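Tyrosine recombinase XerH (Helicobacter pylori, PDB 5JJV) cuts and rejoins DNA at specific sites as a tyrosine recombinase and takes part in chromosome segregation. Local coordinates at residues D189-S194 against V293-N298; L312-A317 against Y345-K350. All coordinates share one frame; numbering follows the deposited sequence.

In the fold
After the helices of the N-terminal half, the chain enters helix 178-190. Interaction 1 joins the extended segment that follows this helix to helix 286-299, closing a loop of 98 residues that contains helix 198-211 and the three-stranded antiparallel sheet. Helix 309-324 comes next and carries one side of interaction 2; its partner, 345-350, returns after helices 327-334 and 339-343, a much shorter loop of 27 residues. The two closures therefore run in series, neither nested nor crossed, with centres about 22 Å apart. Successive helices join them: V293 CG1 of interaction 1 packs on L312 CD1 of interaction 2 at 4.1 Å. Both contacts also reach the DNA strand of chain C.

Interaction 1: residues D189-S194 against V293-N298; sequences DKIEMS and VERIIN. With nucleotides of chain C.
I191 and M193 reach from the chain just past helix 178-190 to I296 and R295 on helix 286-299. The tight part is around I191, the first residue to leave helical geometry. Its CG1 stands anti to the backbone N (chi1 -158°), which carries CD1 over one face of the R295 guanidinium, off toward the rim, 3.4 Å from R295 NH1. The same methyl lies 4.1 Å from I296 CG1. Beside it, M193 runs extended, its end nearing helix 286-299 until CE sits 4.0 Å from I296 CD1; I296 also packs on F184 and I205. The backbone O of E192 belongs to this close part too, meeting the guanidinium at its edge: R295 NH2 points at it, modelled so close that the exact geometry is doubtful, while the bond from NH1 is weak.

The loose, exposed part is the E192 carboxylate, whose OE2 stays 5.1 Å from R295 NH2. Farther along, S194 OG donates to OP2 of DA2 of chain C at 2.6 Å. The whole is an extended segment leaving a helix end and packed on a later helix, in the catalytic domain of the tyrosine recombinase (phage integrase) fold, with one hydrogen bond to a DNA phosphate at its margin.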
ATOM      1  N   ASP B 189     -11.451 -41.390   9.275  1.00 71.96           N
ATOM      2  CA  ASP B 189     -11.070 -42.792   9.176  1.00 74.12           C
ATOM      3  C   ASP B 189     -12.167 -43.706   9.714  1.00 78.60           C
ATOM      4  O   ASP B 189     -12.354 -44.819   9.224  1.00 81.86           O
ATOM      5  CB  ASP B 189      -9.763 -43.041   9.934  1.00 77.82           C
ATOM      6  CG  ASP B 189      -8.623 -42.179   9.429  1.00 78.16           C
ATOM      7  OD1 ASP B 189      -8.532 -41.970   8.201  1.00 78.28           O
ATOM      8  OD2 ASP B 189      -7.820 -41.705  10.261  1.00 77.78           O
ATOM      9  N   LYS B 190     -12.892 -43.226  10.720  1.00 78.43           N
ATOM     10  CA  LYS B 190     -13.900 -44.036  11.398  1.00 80.71           C
ATOM     11  C   LYS B 190     -15.170 -44.209  10.569  1.00 79.81           C
ATOM     12  O   LYS B 190     -15.795 -45.271  10.598  1.00 79.75           O
ATOM     13  CB  LYS B 190     -14.251 -43.421  12.756  1.00 81.43           C
ATOM     14  N   ILE B 191     -15.552 -43.167   9.838  1.00 80.89           N
ATOM     15  CA  ILE B 191     -16.764 -43.216   9.027  1.00 82.11           C
ATOM     16  C   ILE B 191     -16.592 -44.218   7.889  1.00 85.51           C
ATOM     17  O   ILE B 191     -15.474 -44.489   7.448  1.00 86.18           O
ATOM     18  CB  ILE B 191     -17.129 -41.823   8.460  1.00 78.36           C
ATOM     19  CG1 ILE B 191     -18.614 -41.759   8.088  1.00 75.45           C
ATOM     20  CG2 ILE B 191     -16.240 -41.463   7.277  1.00 78.21           C
ATOM     21  CD1 ILE B 191     -19.069 -40.389   7.637  1.00 70.89           C
ATOM     22  N   GLU B 192     -17.703 -44.781   7.429  1.00 86.85           N
ATOM     23  CA  GLU B 192     -17.667 -45.811   6.402  1.00 90.92           C
ATOM     24  C   GLU B 192     -17.672 -45.229   4.992  1.00 90.26           C
ATOM     25  O   GLU B 192     -18.476 -44.355   4.668  1.00 88.62           O
ATOM     26  CB  GLU B 192     -18.848 -46.768   6.575  1.00 96.62           C
ATOM     27  CG  GLU B 192     -20.179 -46.072   6.791  1.00101.60           C
ATOM     28  CD  GLU B 192     -21.300 -47.043   7.099  1.00111.87           C
ATOM     29  OE1 GLU B 192     -21.246 -48.191   6.608  1.00115.60           O
ATOM     30  OE2 GLU B 192     -22.229 -46.661   7.839  1.00116.59           O
ATOM     31  N   MET B 193     -16.755 -45.716   4.164  1.00 90.60           N
ATOM     32  CA  MET B 193     -16.717 -45.358   2.752  1.00 89.24           C
ATOM     33  C   MET B 193     -16.508 -46.615   1.921  1.00 91.52           C
ATOM     34  O   MET B 193     -15.882 -47.571   2.379  1.00 92.79           O
ATOM     35  CB  MET B 193     -15.603 -44.348   2.465  1.00 84.83           C
ATOM     36  CG  MET B 193     -15.712 -43.041   3.231  1.00 82.53           C
ATOM     37  SD  MET B 193     -14.401 -41.890   2.775  1.00 92.49           S
ATOM     38  CE  MET B 193     -14.635 -40.599   3.994  1.00 51.36           C
ATOM     39  N   SER B 194     -17.036 -46.618   0.701  1.00 91.42           N
ATOM     40  CA  SER B 194     -16.835 -47.744  -0.200  1.00 90.11           C
ATOM     41  C   SER B 194     -15.364 -47.843  -0.584  1.00 86.96           C
ATOM     42  O   SER B 194     -14.641 -46.848  -0.555  1.00 84.25           O
ATOM     43  CB  SER B 194     -17.702 -47.603  -1.451  1.00 89.18           C
ATOM     44  OG  SER B 194     -17.311 -46.477  -2.216  1.00 86.39           O
ATOM     45  N   VAL B 293     -17.620 -33.893   3.114  1.00 62.13           N
ATOM     46  CA  VAL B 293     -17.162 -33.251   4.342  1.00 59.07           C
ATOM     47  C   VAL B 293     -18.287 -33.160   5.371  1.00 62.69           C
ATOM     48  O   VAL B 293     -18.106 -33.523   6.536  1.00 63.55           O
ATOM     49  CB  VAL B 293     -16.605 -31.839   4.067  1.00 56.51           C
ATOM     50  CG1 VAL B 293     -16.436 -31.065   5.364  1.00 55.59           C
ATOM     51  CG2 VAL B 293     -15.285 -31.929   3.318  1.00 57.02           C
ATOM     52  N   GLU B 294     -19.447 -32.682   4.933  1.00 61.89           N
ATOM     53  CA  GLU B 294     -20.600 -32.528   5.814  1.00 66.96           C
ATOM     54  C   GLU B 294     -21.049 -33.876   6.372  1.00 67.39           C
ATOM     55  O   GLU B 294     -21.536 -33.961   7.499  1.00 67.72           O
ATOM     56  CB  GLU B 294     -21.752 -31.845   5.069  1.00 66.53           C
ATOM     57  CG  GLU B 294     -22.885 -31.359   5.963  1.00 70.48           C
ATOM     58  CD  GLU B 294     -23.918 -32.433   6.243  1.00 81.66           C
ATOM     59  OE1 GLU B 294     -24.684 -32.283   7.217  1.00 87.32           O
ATOM     60  OE2 GLU B 294     -23.965 -33.423   5.483  1.00 85.69           O
ATOM     61  N   ARG B 295     -20.877 -34.926   5.574  1.00 68.32           N
ATOM     62  CA  ARG B 295     -21.227 -36.282   5.987  1.00 69.21           C
ATOM     63  C   ARG B 295     -20.407 -36.709   7.200  1.00 70.47           C
ATOM     64  O   ARG B 295     -20.919 -37.352   8.115  1.00 72.49           O
ATOM     65  CB  ARG B 295     -21.015 -37.258   4.828  1.00 70.72           C
ATOM     66  CG  ARG B 295     -21.295 -38.714   5.150  1.00 77.45           C
ATOM     67  CD  ARG B 295     -21.158 -39.572   3.903  1.00 80.73           C
ATOM     68  NE  ARG B 295     -21.260 -40.998   4.197  1.00 88.54           N
ATOM     69  CZ  ARG B 295     -20.215 -41.788   4.427  1.00 94.88           C
ATOM     70  NH1 ARG B 295     -18.986 -41.292   4.393  1.00 93.67           N
ATOM     71  NH2 ARG B 295     -20.400 -43.076   4.686  1.00100.22           N
ATOM     72  N   ILE B 296     -19.130 -36.338   7.200  1.00 66.63           N
ATOM     73  CA  ILE B 296     -18.232 -36.668   8.299  1.00 67.69           C
ATOM     74  C   ILE B 296     -18.519 -35.798   9.520  1.00 70.87           C
ATOM     75  O   ILE B 296     -18.566 -36.292  10.648  1.00 74.51           O
ATOM     76  CB  ILE B 296     -16.760 -36.503   7.881  1.00 64.57           C
ATOM     77  CG1 ILE B 296     -16.443 -37.416   6.696  1.00 64.33           C
ATOM     78  CG2 ILE B 296     -15.834 -36.804   9.048  1.00 66.29           C
ATOM     79  CD1 ILE B 296     -14.993 -37.393   6.279  1.00 65.66           C
ATOM     80  N   ILE B 297     -18.711 -34.503   9.283  1.00 67.41           N
ATOM     81  CA  ILE B 297     -19.057 -33.556  10.341  1.00 64.98           C
ATOM     82  C   ILE B 297     -20.316 -33.991  11.081  1.00 68.27           C
ATOM     83  O   ILE B 297     -20.356 -34.007  12.312  1.00 69.23           O
ATOM     84  CB  ILE B 297     -19.271 -32.138   9.775  1.00 64.08           C
ATOM     85  CG1 ILE B 297     -17.969 -31.594   9.186  1.00 57.01           C
ATOM     86  CG2 ILE B 297     -19.803 -31.203  10.850  1.00 65.14           C
ATOM     87  CD1 ILE B 297     -18.121 -30.246   8.529  1.00 59.65           C
ATOM     88  N   ASN B 298     -21.343 -34.345  10.316  1.00 70.42           N
ATOM     89  CA  ASN B 298     -22.608 -34.798  10.875  1.00 75.23           C
ATOM     90  C   ASN B 298     -22.425 -36.091  11.664  1.00 75.64           C
ATOM     91  O   ASN B 298     -23.025 -36.277  12.722  1.00 77.04           O
ATOM     92  CB  ASN B 298     -23.635 -34.994   9.758  1.00 79.40           C
ATOM     93  CG  ASN B 298     -25.064 -34.852  10.245  1.00 85.70           C
ATOM     94  OD1 ASN B 298     -25.347 -35.003  11.432  1.00 88.43           O
ATOM     95  ND2 ASN B 298     -25.974 -34.559   9.323  1.00 91.48           N
TER
ATOM     96  P    DA C   2     -19.565 -46.446  -5.108  1.00111.45           P
ATOM     97  OP1  DA C   2     -18.684 -47.482  -5.691  1.00111.83           O
ATOM     98  OP2  DA C   2     -19.486 -46.136  -3.665  1.00110.82           O
ATOM     99  O5'  DA C   2     -19.363 -45.077  -5.914  1.00 92.08           O
ATOM    100  C5'  DA C   2     -19.119 -45.106  -7.316  1.00 90.26           C
ATOM    101  C4'  DA C   2     -19.310 -43.732  -7.937  1.00 86.83           C
ATOM    102  O4'  DA C   2     -20.711 -43.347  -7.854  1.00 88.36           O
ATOM    103  C3'  DA C   2     -18.524 -42.588  -7.273  1.00 82.17           C
ATOM    104  O3'  DA C   2     -18.015 -41.703  -8.275  1.00 78.11           O
ATOM    105  C2'  DA C   2     -19.601 -41.897  -6.445  1.00 83.91           C
ATOM    106  C1'  DA C   2     -20.764 -42.017  -7.406  1.00 87.15           C
ATOM    107  N9   DA C   2     -22.069 -41.734  -6.820  1.00 91.48           N
ATOM    108  C8   DA C   2     -22.412 -41.775  -5.497  1.00 92.77           C
ATOM    109  N7   DA C   2     -23.665 -41.455  -5.267  1.00 96.24           N
ATOM    110  C5   DA C   2     -24.172 -41.169  -6.524  1.00 97.24           C
ATOM    111  C6   DA C   2     -25.447 -40.761  -6.966  1.00 98.89           C
ATOM    112  N6   DA C   2     -26.484 -40.565  -6.144  1.00102.32           N
ATOM    113  N1   DA C   2     -25.616 -40.562  -8.290  1.00 96.08           N
ATOM    114  C2   DA C   2     -24.578 -40.760  -9.110  1.00 90.82           C
ATOM    115  N3   DA C   2     -23.337 -41.142  -8.814  1.00 89.50           N
ATOM    116  C4   DA C   2     -23.200 -41.331  -7.491  1.00 93.42           C
TER

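Interaction 2: residues L312-A317 against Y345-K350; sequences LRHSFA and YTHFDK. With nucleotides of chain C.
Y345 meets R313, H314 and A317 of helix 309-324 in the active site of a tyrosine recombinase, caught as the covalent 3'-phosphotyrosyl intermediate. From the backbone, Y345 CB rests on A317 CB, 3.6 Å away. CG lies anti to the carbonyl carbon (chi1 -68°), sending the ring past H314 and R313 toward the DNA. CD1 then sits over the centre of the H314 ring, 3.4 Å from H314 CD2, with the two ring planes inclined at 42°. CE1 continues past H314 NE2 and comes against the aliphatic CG and CD of R313. At CZ the R313 guanidinium approaches with its edge, its plane nearly perpendicular to the ring, in an off-centre cation-pi contact. The tip, OH, is bonded to P of DC13 of chain C; the same P is bonded to O3' of DA12, which makes the linkage 3'-phosphotyrosyl.

The neighbours hold two successive phosphates on the 3'-phosphotyrosyl side of the break. R313 NH1 donates to OP2 of DC13 at 3.0 Å, with a weaker bond from NE, and NH1 and NH2 are also held by the carbonyls of L334 and G212. H314 uses both ring nitrogens: ND1 shares a hydrogen bond with H347 NE2 at 3.0 Å, consistent with H347 orienting the ring, and H347 stacks in turn on H175. At the other edge, H314 NE2 donates to OP1 of DA12 of chain C, 2.8 Å away.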
ATOM      1  N   LEU B 312     -13.328 -25.807   7.684  1.00 47.69           N
ATOM      2  CA  LEU B 312     -12.065 -26.426   8.068  1.00 50.77           C
ATOM      3  C   LEU B 312     -10.907 -25.455   7.857  1.00 53.06           C
ATOM      4  O   LEU B 312      -9.906 -25.500   8.574  1.00 49.76           O
ATOM      5  CB  LEU B 312     -11.833 -27.711   7.271  1.00 50.75           C
ATOM      6  CG  LEU B 312     -12.941 -28.761   7.371  1.00 53.13           C
ATOM      7  CD1 LEU B 312     -12.617 -29.979   6.518  1.00 54.16           C
ATOM      8  CD2 LEU B 312     -13.161 -29.161   8.819  1.00 50.21           C
ATOM      9  N   ARG B 313     -11.051 -24.580   6.865  1.00 51.61           N
ATOM     10  CA  ARG B 313     -10.060 -23.544   6.596  1.00 48.99           C
ATOM     11  C   ARG B 313     -10.026 -22.544   7.749  1.00 51.93           C
ATOM     12  O   ARG B 313      -8.961 -22.063   8.136  1.00 52.78           O
ATOM     13  CB  ARG B 313     -10.365 -22.841   5.270  1.00 50.48           C
ATOM     14  CG  ARG B 313      -9.455 -21.669   4.932  1.00 48.90           C
ATOM     15  CD  ARG B 313      -9.760 -21.148   3.534  1.00 52.05           C
ATOM     16  NE  ARG B 313      -9.082 -19.890   3.232  1.00 51.23           N
ATOM     17  CZ  ARG B 313      -7.891 -19.800   2.651  1.00 50.32           C
ATOM     18  NH1 ARG B 313      -7.356 -18.609   2.412  1.00 44.73           N
ATOM     19  NH2 ARG B 313      -7.230 -20.898   2.309  1.00 52.72           N
ATOM     20  N   HIS B 314     -11.201 -22.243   8.297  1.00 54.64           N
ATOM     21  CA  HIS B 314     -11.298 -21.415   9.495  1.00 57.97           C
ATOM     22  C   HIS B 314     -10.599 -22.096  10.664  1.00 57.98           C
ATOM     23  O   HIS B 314      -9.856 -21.462  11.415  1.00 64.06           O
ATOM     24  CB  HIS B 314     -12.759 -21.141   9.853  1.00 55.06           C
ATOM     25  CG  HIS B 314     -13.402 -20.079   9.017  1.00 58.44           C
ATOM     26  ND1 HIS B 314     -13.634 -18.805   9.487  1.00 62.47           N
ATOM     27  CD2 HIS B 314     -13.865 -20.104   7.746  1.00 59.95           C
ATOM     28  CE1 HIS B 314     -14.213 -18.088   8.540  1.00 62.35           C
ATOM     29  NE2 HIS B 314     -14.364 -18.852   7.473  1.00 62.24           N
ATOM     30  N   SER B 315     -10.849 -23.393  10.805  1.00 54.93           N
ATOM     31  CA  SER B 315     -10.282 -24.180  11.893  1.00 56.47           C
ATOM     32  C   SER B 315      -8.759 -24.198  11.838  1.00 55.29           C
ATOM     33  O   SER B 315      -8.094 -24.160  12.873  1.00 56.52           O
ATOM     34  CB  SER B 315     -10.824 -25.610  11.854  1.00 55.40           C
ATOM     35  OG  SER B 315     -12.240 -25.619  11.885  1.00 60.39           O
ATOM     36  N   PHE B 316      -8.212 -24.256  10.626  1.00 50.72           N
ATOM     37  CA  PHE B 316      -6.764 -24.274  10.449  1.00 50.12           C
ATOM     38  C   PHE B 316      -6.134 -22.975  10.935  1.00 49.01           C
ATOM     39  O   PHE B 316      -5.182 -22.993  11.713  1.00 48.15           O
ATOM     40  CB  PHE B 316      -6.399 -24.512   8.980  1.00 49.91           C
ATOM     41  CG  PHE B 316      -4.923 -24.415   8.699  1.00 56.37           C
ATOM     42  CD1 PHE B 316      -4.365 -23.232   8.232  1.00 59.01           C
ATOM     43  CD2 PHE B 316      -4.093 -25.504   8.902  1.00 57.09           C
ATOM     44  CE1 PHE B 316      -3.007 -23.142   7.976  1.00 56.74           C
ATOM     45  CE2 PHE B 316      -2.735 -25.419   8.647  1.00 53.74           C
ATOM     46  CZ  PHE B 316      -2.192 -24.237   8.184  1.00 52.12           C
ATOM     47  N   ALA B 317      -6.669 -21.852  10.466  1.00 44.40           N
ATOM     48  CA  ALA B 317      -6.132 -20.543  10.810  1.00 42.59           C
ATOM     49  C   ALA B 317      -6.230 -20.279  12.306  1.00 45.84           C
ATOM     50  O   ALA B 317      -5.311 -19.725  12.908  1.00 51.39           O
ATOM     51  CB  ALA B 317      -6.854 -19.456  10.036  1.00 41.75           C
ATOM     52  N   TYR B 345     -10.704 -15.489   9.642  1.00 65.71           N
ATOM     53  CA  TYR B 345     -10.552 -16.927   9.837  1.00 64.98           C
ATOM     54  C   TYR B 345     -10.022 -17.256  11.229  1.00 62.00           C
ATOM     55  O   TYR B 345     -10.114 -18.396  11.685  1.00 61.38           O
ATOM     56  CB  TYR B 345      -9.613 -17.523   8.787  1.00 60.85           C
ATOM     57  CG  TYR B 345     -10.157 -17.507   7.384  1.00 62.68           C
ATOM     58  CD1 TYR B 345     -10.892 -18.579   6.892  1.00 64.17           C
ATOM     59  CD2 TYR B 345      -9.934 -16.424   6.548  1.00 60.92           C
ATOM     60  CE1 TYR B 345     -11.393 -18.569   5.603  1.00 66.02           C
ATOM     61  CE2 TYR B 345     -10.429 -16.403   5.265  1.00 60.07           C
ATOM     62  CZ  TYR B 345     -11.155 -17.476   4.797  1.00 63.47           C
ATOM     63  OH  TYR B 345     -11.643 -17.450   3.516  1.00 65.85           O
ATOM     64  N   THR B 346      -9.464 -16.257  11.903  1.00 62.06           N
ATOM     65  CA  THR B 346      -8.841 -16.474  13.201  1.00 59.46           C
ATOM     66  C   THR B 346      -9.798 -16.134  14.336  1.00 63.23           C
ATOM     67  O   THR B 346     -10.027 -14.963  14.638  1.00 66.07           O
ATOM     68  CB  THR B 346      -7.563 -15.645  13.345  1.00 57.45           C
ATOM     69  OG1 THR B 346      -6.782 -15.759  12.150  1.00 56.66           O
ATOM     70  CG2 THR B 346      -6.758 -16.144  14.519  1.00 60.01           C
ATOM     71  N   HIS B 347     -10.343 -17.166  14.969  1.00 63.10           N
ATOM     72  CA  HIS B 347     -11.356 -16.979  15.999  1.00 65.63           C
ATOM     73  C   HIS B 347     -10.762 -17.014  17.401  1.00 68.39           C
ATOM     74  O   HIS B 347      -9.889 -17.830  17.703  1.00 69.44           O
ATOM     75  CB  HIS B 347     -12.449 -18.035  15.855  1.00 66.56           C
ATOM     76  CG  HIS B 347     -13.148 -17.994  14.533  1.00 71.27           C
ATOM     77  ND1 HIS B 347     -14.287 -17.249  14.317  1.00 74.49           N
ATOM     78  CD2 HIS B 347     -12.859 -18.590  13.352  1.00 72.27           C
ATOM     79  CE1 HIS B 347     -14.675 -17.394  13.063  1.00 76.68           C
ATOM     80  NE2 HIS B 347     -13.826 -18.204  12.455  1.00 75.94           N
ATOM     81  N   PHE B 348     -11.254 -16.121  18.252  1.00 68.50           N
ATOM     82  CA  PHE B 348     -10.718 -15.936  19.594  1.00 65.59           C
ATOM     83  C   PHE B 348     -11.667 -16.478  20.658  1.00 69.95           C
ATOM     84  O   PHE B 348     -12.820 -16.054  20.743  1.00 72.95           O
ATOM     85  CB  PHE B 348     -10.441 -14.449  19.838  1.00 61.56           C
ATOM     86  CG  PHE B 348      -9.961 -14.134  21.227  1.00 60.49           C
ATOM     87  CD1 PHE B 348      -8.614 -14.210  21.542  1.00 57.16           C
ATOM     88  CD2 PHE B 348     -10.856 -13.741  22.212  1.00 60.52           C
ATOM     89  CE1 PHE B 348      -8.168 -13.912  22.817  1.00 58.64           C
ATOM     90  CE2 PHE B 348     -10.417 -13.441  23.488  1.00 62.57           C
ATOM     91  CZ  PHE B 348      -9.070 -13.526  23.792  1.00 62.86           C
ATOM     92  N   ASP B 349     -11.179 -17.413  21.468  1.00 71.89           N
ATOM     93  CA  ASP B 349     -11.968 -17.950  22.572  1.00 73.05           C
ATOM     94  C   ASP B 349     -12.043 -16.931  23.704  1.00 69.01           C
ATOM     95  O   ASP B 349     -11.017 -16.480  24.212  1.00 67.21           O
ATOM     96  CB  ASP B 349     -11.372 -19.267  23.075  1.00 79.60           C
ATOM     97  CG  ASP B 349     -12.176 -19.876  24.209  1.00 88.26           C
ATOM     98  OD1 ASP B 349     -13.401 -19.638  24.271  1.00 92.22           O
ATOM     99  OD2 ASP B 349     -11.581 -20.594  25.041  1.00 93.68           O
ATOM    100  N   LYS B 350     -13.264 -16.575  24.095  1.00 67.37           N
ATOM    101  CA  LYS B 350     -13.492 -15.519  25.078  1.00 69.27           C
ATOM    102  C   LYS B 350     -12.831 -15.801  26.425  1.00 69.44           C
ATOM    103  O   LYS B 350     -12.523 -14.875  27.174  1.00 68.22           O
ATOM    104  CB  LYS B 350     -14.995 -15.304  25.276  1.00 74.31           C
TER
ATOM    105  P    DC C  13     -11.110 -16.825   2.189  1.00 54.92           P
ATOM    106  OP1  DC C  13     -11.713 -17.484   0.996  1.00 53.70           O
ATOM    107  OP2  DC C  13      -9.630 -16.685   2.291  1.00 49.24           O
ATOM    108  P    DA C  12     -16.484 -16.115   5.470  1.00 57.91           P
ATOM    109  OP1  DA C  12     -16.275 -17.540   5.817  1.00 56.54           O
ATOM    110  OP2  DA C  12     -16.505 -15.098   6.546  1.00 56.50           O
ATOM    111  O5'  DA C  12     -15.379 -15.675   4.399  1.00 48.46           O
ATOM    112  C5'  DA C  12     -15.065 -16.537   3.311  1.00 57.70           C
ATOM    113  C4'  DA C  12     -14.097 -15.873   2.340  1.00 59.20           C
ATOM    114  O4'  DA C  12     -14.807 -14.917   1.514  1.00 61.31           O
ATOM    115  C3'  DA C  12     -12.942 -15.096   2.986  1.00 58.27           C
ATOM    116  O3'  DA C  12     -11.730 -15.343   2.278  1.00 60.94           O
ATOM    117  C2'  DA C  12     -13.385 -13.643   2.820  1.00 56.79           C
ATOM    118  C1'  DA C  12     -14.071 -13.724   1.468  1.00 60.69           C
ATOM    119  N9   DA C  12     -14.989 -12.622   1.177  1.00 64.34           N
ATOM    120  C8   DA C  12     -15.780 -11.940   2.061  1.00 64.19           C
ATOM    121  N7   DA C  12     -16.506 -10.999   1.503  1.00 66.36           N
ATOM    122  C5   DA C  12     -16.167 -11.069   0.158  1.00 67.31           C
ATOM    123  C6   DA C  12     -16.590 -10.335  -0.976  1.00 67.99           C
ATOM    124  N6   DA C  12     -17.486  -9.343  -0.924  1.00 64.66           N
ATOM    125  N1   DA C  12     -16.050 -10.665  -2.168  1.00 68.15           N
ATOM    126  C2   DA C  12     -15.152 -11.657  -2.219  1.00 63.54           C
ATOM    127  N3   DA C  12     -14.682 -12.412  -1.231  1.00 60.17           N
ATOM    128  C4   DA C  12     -15.234 -12.064  -0.058  1.00 63.09           C
TER